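Local coordinates for 5-carboxymethyl-2-hydroxymuconate semialdehyde dehydrogenase (Thermus thermophilus, PDB 2D4E) that oxidises 5-carboxymethyl-2-hydroxymuconate semialdehyde to the corresponding acid with NAD as the electron acceptor, as an aldehyde dehydrogenase family enzyme, at the interface of chains A and B. Coordinates in Å, arbitrary orientation; residue numbers count along the deposited sequence, not the author numbering. Chains: chain A/B, 5-carboxymethyl-2-hydroxymuconate semialdehyde dehydrogenase.

Contact 1: the interface of chains A and B. Residues chain A 288, 463-465; chain B 504, 507-508.
The guanidinium of A:Arg288 lies flat against a proline-rich stretch of chain B, in part of the two-fold interface between the subunits. B:Pro508 supplies the main apolar contact: its CD sits over the centre of the guanidinium, 3.7 Å from A:Arg288 CZ, and the two side chains cross at about a right angle. A:Arg288 NH2 lies against the preceding residue, 3.7 Å from B:Pro507 CA. Toward the NH1 end of the group, on the same side of its plane, the ring of B:Pro504 slides past the arginine in the opposite direction, its CG 3.8 Å from A:Arg288 NH1.

Within chain A, A:Arg288 NH1 donates to the backbone A:Asn464 O at 3.0 Å, the acceptor lying in the guanidinium plane and the N-H meeting a carbonyl lone pair. This edge-on bond fixes the rotation of the guanidinium and so keeps a face turned to B:Pro508. The bend of the arginine chain at chi3 (-61°) turns the group across the prolines.

In the fold, A:Arg288 projects from helix 286-298, and A:Asn464 and A:Ser465 form the loop directly after strand 460-463. B:Pro504 ends strand 496-504, from which the C-terminal tail of chain B continues over chain A.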
ATOM      1  N   ARG A 288     -15.758  33.521  -4.563  1.00 26.54           N
ATOM      2  CA  ARG A 288     -14.634  32.645  -4.874  1.00 25.85           C
ATOM      3  C   ARG A 288     -14.938  31.908  -6.177  1.00 23.25           C
ATOM      4  O   ARG A 288     -14.069  31.761  -7.037  1.00 25.52           O
ATOM      5  CB  ARG A 288     -14.396  31.629  -3.746  1.00 26.28           C
ATOM      6  CG  ARG A 288     -13.066  30.878  -3.869  1.00 24.25           C
ATOM      7  CD  ARG A 288     -13.060  29.575  -3.072  1.00 22.26           C
ATOM      8  NE  ARG A 288     -13.261  29.772  -1.638  1.00 18.32           N
ATOM      9  CZ  ARG A 288     -13.356  28.776  -0.759  1.00 21.79           C
ATOM     10  NH1 ARG A 288     -13.262  27.517  -1.177  1.00 16.66           N
ATOM     11  NH2 ARG A 288     -13.543  29.032   0.532  1.00 17.40           N
ATOM     12  N   LEU A 463     -13.325  20.623  -5.749  1.00 20.40           N
ATOM     13  CA  LEU A 463     -14.433  21.195  -5.007  1.00 18.16           C
ATOM     14  C   LEU A 463     -14.052  22.577  -4.500  1.00 20.96           C
ATOM     15  O   LEU A 463     -13.031  22.743  -3.836  1.00 20.73           O
ATOM     16  CB  LEU A 463     -14.793  20.295  -3.826  1.00 16.84           C
ATOM     17  CG  LEU A 463     -15.157  18.845  -4.153  1.00 16.41           C
ATOM     18  CD1 LEU A 463     -15.463  18.107  -2.855  1.00 14.23           C
ATOM     19  CD2 LEU A 463     -16.355  18.804  -5.094  1.00 14.71           C
ATOM     20  N   ASN A 464     -14.867  23.569  -4.839  1.00 19.69           N
ATOM     21  CA  ASN A 464     -14.653  24.947  -4.403  1.00 19.18           C
ATOM     22  C   ASN A 464     -13.313  25.599  -4.712  1.00 19.29           C
ATOM     23  O   ASN A 464     -12.780  26.361  -3.904  1.00 23.37           O
ATOM     24  CB  ASN A 464     -14.933  25.060  -2.906  1.00 15.68           C
ATOM     25  CG  ASN A 464     -16.375  24.777  -2.575  1.00 20.88           C
ATOM     26  OD1 ASN A 464     -17.274  25.241  -3.269  1.00 21.38           O
ATOM     27  ND2 ASN A 464     -16.609  24.018  -1.508  1.00 18.64           N
ATOM     28  N   SER A 465     -12.771  25.317  -5.887  1.00 21.80           N
ATOM     29  CA  SER A 465     -11.514  25.930  -6.289  1.00 22.67           C
ATOM     30  C   SER A 465     -11.260  25.681  -7.760  1.00 19.01           C
ATOM     31  O   SER A 465     -11.981  24.928  -8.413  1.00 20.74           O
ATOM     32  CB  SER A 465     -10.342  25.352  -5.494  1.00 24.92           C
ATOM     33  OG  SER A 465      -9.943  24.105  -6.033  1.00 23.55           O
TER
ATOM     34  N   PRO B 504     -10.254  22.372  -0.729  1.00 21.78           N
ATOM     35  CA  PRO B 504      -9.469  23.164   0.224  1.00 22.38           C
ATOM     36  C   PRO B 504     -10.138  23.113   1.594  1.00 19.03           C
ATOM     37  O   PRO B 504     -11.350  22.930   1.680  1.00 21.33           O
ATOM     38  CB  PRO B 504      -9.496  24.560  -0.392  1.00 22.67           C
ATOM     39  CG  PRO B 504     -10.858  24.606  -1.029  1.00 27.81           C
ATOM     40  CD  PRO B 504     -10.945  23.243  -1.697  1.00 25.09           C
ATOM     41  N   PRO B 507     -10.233  29.088   2.810  1.00 29.14           N
ATOM     42  CA  PRO B 507     -10.159  29.918   1.600  1.00 28.65           C
ATOM     43  C   PRO B 507      -8.783  29.904   0.941  1.00 27.78           C
ATOM     44  O   PRO B 507      -7.823  30.466   1.470  1.00 32.58           O
ATOM     45  CB  PRO B 507     -10.540  31.304   2.114  1.00 30.42           C
ATOM     46  CG  PRO B 507     -11.535  30.986   3.183  1.00 32.54           C
ATOM     47  CD  PRO B 507     -10.863  29.833   3.915  1.00 30.22           C
ATOM     48  N   PRO B 508      -8.672  29.259  -0.229  1.00 27.17           N
ATOM     49  CA  PRO B 508      -7.401  29.178  -0.951  1.00 30.70           C
ATOM     50  C   PRO B 508      -7.134  30.418  -1.792  1.00 36.14           C
ATOM     51  O   PRO B 508      -8.005  31.270  -1.966  1.00 38.67           O
ATOM     52  CB  PRO B 508      -7.588  27.949  -1.822  1.00 27.61           C
ATOM     53  CG  PRO B 508      -9.029  28.096  -2.229  1.00 25.45           C
ATOM     54  CD  PRO B 508      -9.714  28.479  -0.924  1.00 27.80           C
TER

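Contact 2: the interface of chains A and B. Residues chain A 148, 156, 158, 500; chain B 459, 470, 473-474.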
ATOM      1  N   PHE A 148       4.104 -11.965  -1.478  1.00 17.35           N
ATOM      2  CA  PHE A 148       2.900 -12.757  -1.311  1.00 14.37           C
ATOM      3  C   PHE A 148       3.279 -14.155  -0.823  1.00 16.35           C
ATOM      4  O   PHE A 148       3.138 -15.136  -1.547  1.00 16.19           O
ATOM      5  CB  PHE A 148       2.135 -12.877  -2.629  1.00  7.83           C
ATOM      6  CG  PHE A 148       1.579 -11.582  -3.135  1.00 14.47           C
ATOM      7  CD1 PHE A 148       2.262 -10.843  -4.093  1.00 13.58           C
ATOM      8  CD2 PHE A 148       0.364 -11.103  -2.661  1.00 10.92           C
ATOM      9  CE1 PHE A 148       1.739  -9.646  -4.573  1.00 18.06           C
ATOM     10  CE2 PHE A 148      -0.165  -9.906  -3.135  1.00 15.85           C
ATOM     11  CZ  PHE A 148       0.525  -9.179  -4.093  1.00 13.45           C
ATOM     12  N   TYR A 156       6.171 -15.799  -3.031  1.00 14.23           N
ATOM     13  CA  TYR A 156       5.964 -15.115  -4.295  1.00 15.53           C
ATOM     14  C   TYR A 156       6.299 -13.671  -3.959  1.00 16.78           C
ATOM     15  O   TYR A 156       5.889 -13.170  -2.914  1.00 20.59           O
ATOM     16  CB  TYR A 156       4.506 -15.173  -4.762  1.00 13.26           C
ATOM     17  CG  TYR A 156       3.997 -16.533  -5.172  1.00 17.22           C
ATOM     18  CD1 TYR A 156       3.638 -17.478  -4.215  1.00 16.01           C
ATOM     19  CD2 TYR A 156       3.844 -16.868  -6.524  1.00 14.11           C
ATOM     20  CE1 TYR A 156       3.134 -18.727  -4.587  1.00 19.74           C
ATOM     21  CE2 TYR A 156       3.339 -18.115  -6.907  1.00 12.39           C
ATOM     22  CZ  TYR A 156       2.985 -19.039  -5.925  1.00 16.41           C
ATOM     23  OH  TYR A 156       2.480 -20.273  -6.267  1.00 18.19           O
ATOM     24  N   THR A 158       7.026  -9.658  -5.947  1.00 13.58           N
ATOM     25  CA  THR A 158       6.930  -8.934  -7.197  1.00 14.05           C
ATOM     26  C   THR A 158       7.873  -7.746  -7.213  1.00 12.31           C
ATOM     27  O   THR A 158       8.162  -7.158  -6.171  1.00 12.47           O
ATOM     28  CB  THR A 158       5.481  -8.438  -7.415  1.00 14.26           C
ATOM     29  OG1 THR A 158       5.068  -7.655  -6.286  1.00 10.88           O
ATOM     30  CG2 THR A 158       4.533  -9.629  -7.562  1.00 12.25           C
ATOM     31  N   THR A 500       6.337 -11.351 -11.406  1.00 14.36           N
ATOM     32  CA  THR A 500       6.016 -12.168 -10.246  1.00 16.24           C
ATOM     33  C   THR A 500       7.056 -13.281 -10.229  1.00 17.77           C
ATOM     34  O   THR A 500       7.201 -14.030 -11.197  1.00 18.76           O
ATOM     35  CB  THR A 500       4.597 -12.785 -10.342  1.00 15.23           C
ATOM     36  OG1 THR A 500       3.610 -11.749 -10.236  1.00 17.08           O
ATOM     37  CG2 THR A 500       4.377 -13.797  -9.219  1.00 17.04           C
TER
ATOM     38  N   GLY B 459       6.725 -12.095 -17.497  1.00 20.34           N
ATOM     39  CA  GLY B 459       5.859 -11.546 -16.478  1.00 19.36           C
ATOM     40  C   GLY B 459       5.906 -12.416 -15.241  1.00 19.84           C
ATOM     41  O   GLY B 459       5.639 -11.945 -14.131  1.00 19.74           O
ATOM     42  N   HIS B 470      -0.708 -18.483  -7.472  1.00 20.23           N
ATOM     43  CA  HIS B 470      -1.225 -17.889  -6.254  1.00 20.42           C
ATOM     44  C   HIS B 470      -1.991 -16.709  -6.848  1.00 21.29           C
ATOM     45  O   HIS B 470      -1.396 -15.752  -7.335  1.00 17.39           O
ATOM     46  CB  HIS B 470      -0.076 -17.427  -5.366  1.00 18.78           C
ATOM     47  CG  HIS B 470      -0.519 -16.876  -4.050  1.00 20.57           C
ATOM     48  ND1 HIS B 470      -1.568 -17.416  -3.337  1.00 20.34           N
ATOM     49  CD2 HIS B 470      -0.040 -15.855  -3.303  1.00 20.26           C
ATOM     50  CE1 HIS B 470      -1.715 -16.750  -2.205  1.00 19.73           C
ATOM     51  NE2 HIS B 470      -0.801 -15.798  -2.160  1.00 20.11           N
ATOM     52  N   THR B 473      -1.298 -12.592  -7.055  1.00 18.65           N
ATOM     53  CA  THR B 473      -0.162 -12.018  -7.779  1.00 16.88           C
ATOM     54  C   THR B 473      -0.485 -11.494  -9.178  1.00 17.48           C
ATOM     55  O   THR B 473      -1.400 -11.980  -9.840  1.00 20.65           O
ATOM     56  CB  THR B 473       0.987 -13.040  -7.902  1.00 19.37           C
ATOM     57  OG1 THR B 473       0.613 -14.079  -8.815  1.00 20.07           O
ATOM     58  CG2 THR B 473       1.295 -13.655  -6.540  1.00 14.74           C
ATOM     59  N   PRO B 474       0.266 -10.482  -9.646  1.00 18.58           N
ATOM     60  CA  PRO B 474       0.007  -9.940 -10.982  1.00 18.63           C
ATOM     61  C   PRO B 474       0.385 -10.950 -12.067  1.00 21.10           C
ATOM     62  O   PRO B 474       1.527 -11.412 -12.140  1.00 23.94           O
ATOM     63  CB  PRO B 474       0.862  -8.673 -11.011  1.00 17.93           C
ATOM     64  CG  PRO B 474       2.021  -9.032 -10.131  1.00 19.27           C
ATOM     65  CD  PRO B 474       1.352  -9.742  -8.977  1.00 17.72           C
TER
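A:Thr500 meets chain B through both its backbone and its side chain, joining strand 496-504 of one aldehyde dehydrogenase subunit to loops of the other. Its amide A:Thr500 N donates to B:Gly459 O at 2.9 Å. The hydroxyl A:Thr500 OG1 donates to B:Pro474 O at 2.8 Å, coming in somewhat tilted from the carbonyl plane. With OG1 beside the backbone N (chi1 -68°), the methyl of A:Thr500 is left to cross B:Thr473 at about a right angle, CG2 lying 3.7 Å from B:Thr473 CB.

Beside this polar pair, B:His470 CB lies over a face of the A:Tyr156 ring, 3.6 Å from the ring centroid and displaced toward the rim, a CH-pi contact. The imidazole itself runs on past the phenol and presents its edge to A:Phe148, with B:His470 CD2 3.7 Å from A:Phe148 CB. The ring and CB of A:Tyr156 also lie along B:Thr473 CG2. Without the ring, as with an alanine here, B:His470 CB would probably lose its aromatic cover and a gap would open beside it. The B:Thr473 methyl, CG2, also packs against A:Phe148 CD1 at 3.9 Å. A:Thr158 CG2 points at the ring of B:Pro474, 3.5 Å from its CD, a tight contact.

In the second shell, B:Thr473 OG1 donates to B:His470 O at 3.0 Å, a bond that ties together the two ends of the B:His470 to B:Thr473 turn. A:Tyr156 and A:Thr158 are held two residues apart on strand 154-162.

Contact 3: the interface of chains A and B. Residues chain A 509-512; chain B 3-5, 119.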
ATOM      1  N   HIS A 509       4.692 -30.403  -4.432  1.00 26.84           N
ATOM      2  CA  HIS A 509       4.038 -31.488  -5.135  1.00 31.44           C
ATOM      3  C   HIS A 509       4.153 -31.173  -6.623  1.00 32.36           C
ATOM      4  O   HIS A 509       3.748 -30.095  -7.069  1.00 32.84           O
ATOM      5  CB  HIS A 509       2.558 -31.566  -4.756  1.00 31.31           C
ATOM      6  CG  HIS A 509       1.724 -32.336  -5.735  1.00 38.13           C
ATOM      7  ND1 HIS A 509       1.774 -33.710  -5.843  1.00 42.04           N
ATOM      8  CD2 HIS A 509       0.845 -31.918  -6.678  1.00 41.66           C
ATOM      9  CE1 HIS A 509       0.963 -34.106  -6.807  1.00 39.84           C
ATOM     10  NE2 HIS A 509       0.387 -33.037  -7.330  1.00 42.99           N
ATOM     11  N   VAL A 510       4.730 -32.100  -7.382  1.00 26.82           N
ATOM     12  CA  VAL A 510       4.853 -31.931  -8.823  1.00 23.27           C
ATOM     13  C   VAL A 510       4.149 -33.131  -9.444  1.00 24.12           C
ATOM     14  O   VAL A 510       4.563 -34.269  -9.240  1.00 24.39           O
ATOM     15  CB  VAL A 510       6.325 -31.925  -9.283  1.00 22.92           C
ATOM     16  CG1 VAL A 510       6.395 -31.671 -10.783  1.00 18.90           C
ATOM     17  CG2 VAL A 510       7.108 -30.859  -8.526  1.00 20.05           C
ATOM     18  N   PRO A 511       3.056 -32.896 -10.186  1.00 25.80           N
ATOM     19  CA  PRO A 511       2.336 -34.013 -10.810  1.00 25.69           C
ATOM     20  C   PRO A 511       3.239 -34.850 -11.717  1.00 27.63           C
ATOM     21  O   PRO A 511       4.091 -34.314 -12.429  1.00 27.55           O
ATOM     22  CB  PRO A 511       1.206 -33.320 -11.570  1.00 25.61           C
ATOM     23  CG  PRO A 511       1.749 -31.937 -11.818  1.00 24.90           C
ATOM     24  CD  PRO A 511       2.437 -31.607 -10.533  1.00 21.34           C
ATOM     25  N   LYS A 512       3.042 -36.166 -11.679  1.00 25.75           N
ATOM     26  CA  LYS A 512       3.838 -37.105 -12.464  1.00 29.61           C
ATOM     27  C   LYS A 512       3.214 -37.440 -13.811  1.00 29.97           C
ATOM     28  O   LYS A 512       2.069 -37.889 -13.876  1.00 36.85           O
ATOM     29  CB  LYS A 512       4.037 -38.410 -11.683  1.00 32.58           C
ATOM     30  CG  LYS A 512       4.409 -38.225 -10.222  1.00 33.84           C
ATOM     31  CD  LYS A 512       5.627 -37.335 -10.072  1.00 31.58           C
ATOM     32  CE  LYS A 512       5.920 -37.050  -8.611  1.00 38.97           C
ATOM     33  NZ  LYS A 512       6.835 -35.881  -8.478  1.00 45.96           N
TER
ATOM     34  N   TYR B   3      -3.201 -29.997  -9.373  1.00 33.93           N
ATOM     35  CA  TYR B   3      -3.321 -31.187 -10.272  1.00 37.64           C
ATOM     36  C   TYR B   3      -2.883 -32.446  -9.535  1.00 38.15           C
ATOM     37  O   TYR B   3      -1.690 -32.708  -9.389  1.00 37.85           O
ATOM     38  CB  TYR B   3      -2.458 -31.003 -11.528  1.00 29.88           C
ATOM     39  CG  TYR B   3      -2.779 -29.753 -12.312  1.00 30.03           C
ATOM     40  CD1 TYR B   3      -1.963 -28.627 -12.228  1.00 34.41           C
ATOM     41  CD2 TYR B   3      -3.917 -29.684 -13.112  1.00 27.85           C
ATOM     42  CE1 TYR B   3      -2.272 -27.457 -12.923  1.00 35.90           C
ATOM     43  CE2 TYR B   3      -4.238 -28.523 -13.810  1.00 35.05           C
ATOM     44  CZ  TYR B   3      -3.413 -27.411 -13.710  1.00 37.12           C
ATOM     45  OH  TYR B   3      -3.737 -26.251 -14.381  1.00 40.76           O
ATOM     46  N   ALA B   4      -3.857 -33.230  -9.083  1.00 37.23           N
ATOM     47  CA  ALA B   4      -3.572 -34.453  -8.336  1.00 41.07           C
ATOM     48  C   ALA B   4      -2.879 -35.533  -9.158  1.00 41.14           C
ATOM     49  O   ALA B   4      -2.854 -35.484 -10.387  1.00 42.05           O
ATOM     50  CB  ALA B   4      -4.859 -35.004  -7.743  1.00 36.96           C
ATOM     51  N   ASP B   5      -2.312 -36.512  -8.463  1.00 43.22           N
ATOM     52  CA  ASP B   5      -1.633 -37.615  -9.128  1.00 48.45           C
ATOM     53  C   ASP B   5      -2.671 -38.589  -9.669  1.00 46.70           C
ATOM     54  O   ASP B   5      -2.375 -39.425 -10.522  1.00 48.06           O
ATOM     55  CB  ASP B   5      -0.701 -38.334  -8.150  1.00 53.21           C
ATOM     56  CG  ASP B   5       0.486 -37.479  -7.747  1.00 57.51           C
ATOM     57  OD1 ASP B   5       1.194 -36.977  -8.650  1.00 58.94           O
ATOM     58  OD2 ASP B   5       0.712 -37.317  -6.529  1.00 57.72           O
ATOM     59  N   ARG B 119      -7.783 -35.513 -15.827  1.00 23.96           N
ATOM     60  CA  ARG B 119      -6.771 -35.254 -14.802  1.00 28.69           C
ATOM     61  C   ARG B 119      -6.495 -33.765 -14.696  1.00 28.13           C
ATOM     62  O   ARG B 119      -6.080 -33.267 -13.646  1.00 31.86           O
ATOM     63  CB  ARG B 119      -5.452 -35.961 -15.131  1.00 31.26           C
ATOM     64  CG  ARG B 119      -5.409 -37.434 -14.790  1.00 36.83           C
ATOM     65  CD  ARG B 119      -3.969 -37.925 -14.812  1.00 37.65           C
ATOM     66  NE  ARG B 119      -3.136 -37.131 -13.913  1.00 38.66           N
ATOM     67  CZ  ARG B 119      -1.854 -37.374 -13.658  1.00 37.58           C
ATOM     68  NH1 ARG B 119      -1.241 -38.402 -14.232  1.00 37.78           N
ATOM     69  NH2 ARG B 119      -1.187 -36.589 -12.822  1.00 32.96           N
TER
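A:His509 NE2 donates to the backbone carbonyl B:Tyr3 O at 2.9 Å, linking the C-terminal tail of one subunit to the N-terminal segment of the other. The bond is nearly straight (168° at H); the oxygen lies in the imidazole plane, while the donor is tilted from the carbonyl plane. A chi1 of 161° swings the imidazole away from the backbone N, bringing NE2 to B:Tyr3 O.

The carboxylate of B:Asp5 comes from the opposite direction and meets the same ring at its edge, B:Asp5 CG lying 3.5 Å from A:His509 CE1. The ring and carboxylate planes stand 68° apart. The nearby carboxylate would be expected to favour a protonated imidazole, although the charge is not seen. A:Pro511 continues the apposition, its CB 3.7 Å from B:Tyr3 O.

Further along the tail, B:Arg119 NH1 makes a weak hydrogen bond of 3.4 Å to A:Lys512 O. Behind it, B:Arg119 NH2 donates to B:Ala4 O at 3.2 Å, a long, bent bond, with the oxygen tilted out of the guanidinium plane, that may steady the N-terminal segment; the guanidinium also packs a face over B:Asp5 O. A:Lys512 folds back through a bend at chi2, and its NZ donates to A:Val510 O at 2.9 Å.

B:Arg119 belongs to the start of helix 118-136, whereas the other residues lie in loop segments: the chain A tail beyond strand 496-504 and the first ordered residues of chain B.

Strand 496-504 and the tail that follows it run through all three contacts: its last residue and the next few in contact 1, its middle in contact 2, and the tail further on in contact 3. Chain A supplies this segment in contacts 2 and 3, about 22 Å apart between C-alpha centres, and chain B supplies it in contact 1, about 42 Å from contact 2 and 62 Å from contact 3. Since the interface is two-fold symmetric, each contact recurs with the chains exchanged. The C-terminal segments are thus swapped reciprocally between subunits, joining pairs within the deposited tetramer.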